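Local coordinates for uncharacterized protein VP1736 (Vibrio parahaemolyticus, PDB 3LXQ) that is of unknown function but belongs to the sulfatase family of the alkaline phosphatase clan, with a mixed beta-sheet flanked by helices, at residues P111-L116 against Y280-F285. Sequence-based numbering, arbitrary orientation.
Sequences PNLDEL and YALGTF
N112 lies against G283, and L113 meets L282, where two helices covering the central mixed sheet of a sulfatase-like, alkaline phosphatase-type fold pack together. The axes of segments 111-116 and 280-285 approach to 8.4 Å at 47°, and no hydrogen bond joins the two segments directly. The helices come nearest at N112 and G283, whose CA atoms are only 5.3 Å apart. Because the glycine carries no side chain, the asparagine can lie flush on its backbone: CB and CG of N112 each sit 3.9 Å from CA of G283. With CG anti to its own carbonyl carbon (chi1 -70°), N112 sends its amide along the second helix toward the preceding turn, where ND2 is 3.2 Å from CA of Y280.

Apolar packing lies toward the sheet. L113 and L282 both hold CG anti to the backbone N, and their chains cross at a slant, methyl to methyl, with CD1 of L113 3.9 Å from CD2 of L282. Both leucines also rest on V302 of strand 298-304, so the pair fills the angle between the helices and the sheet.

Polar links flank this core. One turn before G283, the carboxylate of D279 accepts hydrogen bonds from the backbone N of N112 and of L113, fastening the first turn of helix 111-118 to helix 271-289. The side chain of Y280 leaves its backbone away from 111-116, although CB stays beside the N112 amide; its OH hydrogen-bonds to E221, and CG2 of T284 lies 3.6 Å above one ring face, toward the rim. OG1 of T284 donates to O of A281 at 2.6 Å, tilted 31° from the carbonyl plane and on the same face as the backbone N of F285.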
loop_
_atom_site.group_PDB
_atom_site.type_symbol
_atom_site.label_atom_id
_atom_site.label_comp_id
_atom_site.label_asym_id
_atom_site.label_seq_id
_atom_site.Cartn_x
_atom_site.Cartn_y
_atom_site.Cartn_z
ATOM N N PRO A 111 -9.284 18.684 -0.864
ATOM C CA PRO A 111 -8.669 19.795 -1.607
ATOM C C PRO A 111 -7.151 19.950 -1.428
ATOM O O PRO A 111 -6.474 20.325 -2.386
ATOM C CB PRO A 111 -9.412 21.034 -1.093
ATOM C CG PRO A 111 -10.000 20.634 0.205
ATOM C CD PRO A 111 -10.286 19.167 0.105
ATOM N N ASN A 112 -6.623 19.683 -0.233
ATOM C CA ASN A 112 -5.172 19.716 -0.032
ATOM C C ASN A 112 -4.459 18.647 -0.846
ATOM O O ASN A 112 -3.457 18.937 -1.493
ATOM C CB ASN A 112 -4.794 19.578 1.444
ATOM C CG ASN A 112 -5.170 20.806 2.267
ATOM O OD1 ASN A 112 -4.779 21.934 1.951
ATOM N ND2 ASN A 112 -5.931 20.587 3.333
ATOM N N LEU A 113 -4.974 17.414 -0.817
ATOM C CA LEU A 113 -4.372 16.316 -1.590
ATOM C C LEU A 113 -4.482 16.562 -3.091
ATOM O O LEU A 113 -3.516 16.353 -3.815
ATOM C CB LEU A 113 -4.968 14.950 -1.220
ATOM C CG LEU A 113 -4.370 13.700 -1.891
ATOM C CD1 LEU A 113 -2.907 13.493 -1.491
ATOM C CD2 LEU A 113 -5.200 12.451 -1.594
ATOM N N ASP A 114 -5.650 17.026 -3.540
ATOM C CA ASP A 114 -5.899 17.343 -4.949
ATOM C C ASP A 114 -4.836 18.272 -5.522
ATOM O O ASP A 114 -4.367 18.081 -6.646
ATOM C CB ASP A 114 -7.263 18.021 -5.109
ATOM C CG ASP A 114 -8.421 17.057 -4.993
ATOM O OD1 ASP A 114 -8.209 15.850 -4.708
ATOM O OD2 ASP A 114 -9.560 17.520 -5.202
ATOM N N GLU A 115 -4.491 19.292 -4.736
ATOM C CA GLU A 115 -3.495 20.287 -5.104
ATOM C C GLU A 115 -2.112 19.651 -5.175
ATOM O O GLU A 115 -1.381 19.863 -6.138
ATOM C CB GLU A 115 -3.503 21.428 -4.086
ATOM C CG GLU A 115 -2.722 22.653 -4.514
ATOM C CD GLU A 115 -3.422 23.431 -5.612
ATOM O OE1 GLU A 115 -3.694 22.847 -6.687
ATOM O OE2 GLU A 115 -3.692 24.635 -5.400
ATOM N N LEU A 116 -1.772 18.863 -4.152
ATOM C CA LEU A 116 -0.499 18.140 -4.091
ATOM C C LEU A 116 -0.343 17.099 -5.213
ATOM O O LEU A 116 0.779 16.747 -5.607
ATOM C CB LEU A 116 -0.355 17.462 -2.731
ATOM C CG LEU A 116 -0.193 18.377 -1.517
ATOM C CD1 LEU A 116 -0.655 17.672 -0.253
ATOM C CD2 LEU A 116 1.254 18.851 -1.388
ATOM N N TYR A 280 -7.123 18.108 5.599
ATOM C CA TYR A 280 -6.605 19.330 6.200
ATOM C C TYR A 280 -5.344 19.005 6.987
ATOM O O TYR A 280 -4.375 19.752 6.949
ATOM C CB TYR A 280 -7.651 19.995 7.117
ATOM C CG TYR A 280 -7.033 20.763 8.268
ATOM C CD1 TYR A 280 -6.717 22.121 8.145
ATOM C CD2 TYR A 280 -6.738 20.122 9.475
ATOM C CE1 TYR A 280 -6.132 22.822 9.205
ATOM C CE2 TYR A 280 -6.155 20.810 10.531
ATOM C CZ TYR A 280 -5.855 22.151 10.392
ATOM O OH TYR A 280 -5.280 22.812 11.450
ATOM N N ALA A 281 -5.375 17.888 7.704
ATOM C CA ALA A 281 -4.266 17.474 8.543
ATOM C C ALA A 281 -3.030 17.145 7.709
ATOM O O ALA A 281 -1.910 17.467 8.118
ATOM C CB ALA A 281 -4.674 16.289 9.413
ATOM N N LEU A 282 -3.237 16.522 6.540
ATOM C CA LEU A 282 -2.145 16.196 5.615
ATOM C C LEU A 282 -1.515 17.462 5.046
ATOM O O LEU A 282 -0.285 17.556 4.948
ATOM C CB LEU A 282 -2.626 15.281 4.479
ATOM C CG LEU A 282 -1.622 14.855 3.399
ATOM C CD1 LEU A 282 -0.447 14.078 3.984
ATOM C CD2 LEU A 282 -2.308 14.046 2.312
ATOM N N GLY A 283 -2.375 18.423 4.692
ATOM C CA GLY A 283 -1.960 19.730 4.159
ATOM C C GLY A 283 -1.049 20.466 5.121
ATOM O O GLY A 283 -0.050 21.063 4.701
ATOM N N THR A 284 -1.386 20.411 6.411
ATOM C CA THR A 284 -0.542 20.978 7.470
ATOM C C THR A 284 0.807 20.268 7.583
ATOM O O THR A 284 1.800 20.903 7.918
ATOM C CB THR A 284 -1.232 21.013 8.874
ATOM O OG1 THR A 284 -1.463 19.681 9.344
ATOM C CG2 THR A 284 -2.546 21.784 8.833
ATOM N N PHE A 285 0.849 18.966 7.300
ATOM C CA PHE A 285 2.128 18.250 7.239
ATOM C C PHE A 285 2.991 18.752 6.089
ATOM O O PHE A 285 4.175 19.033 6.288
ATOM C CB PHE A 285 1.959 16.737 7.096
ATOM C CG PHE A 285 3.268 16.007 6.932
ATOM C CD1 PHE A 285 4.031 15.669 8.042
ATOM C CD2 PHE A 285 3.763 15.708 5.666
ATOM C CE1 PHE A 285 5.249 15.012 7.895
ATOM C CE2 PHE A 285 4.991 15.063 5.508
ATOM C CZ PHE A 285 5.731 14.711 6.618
#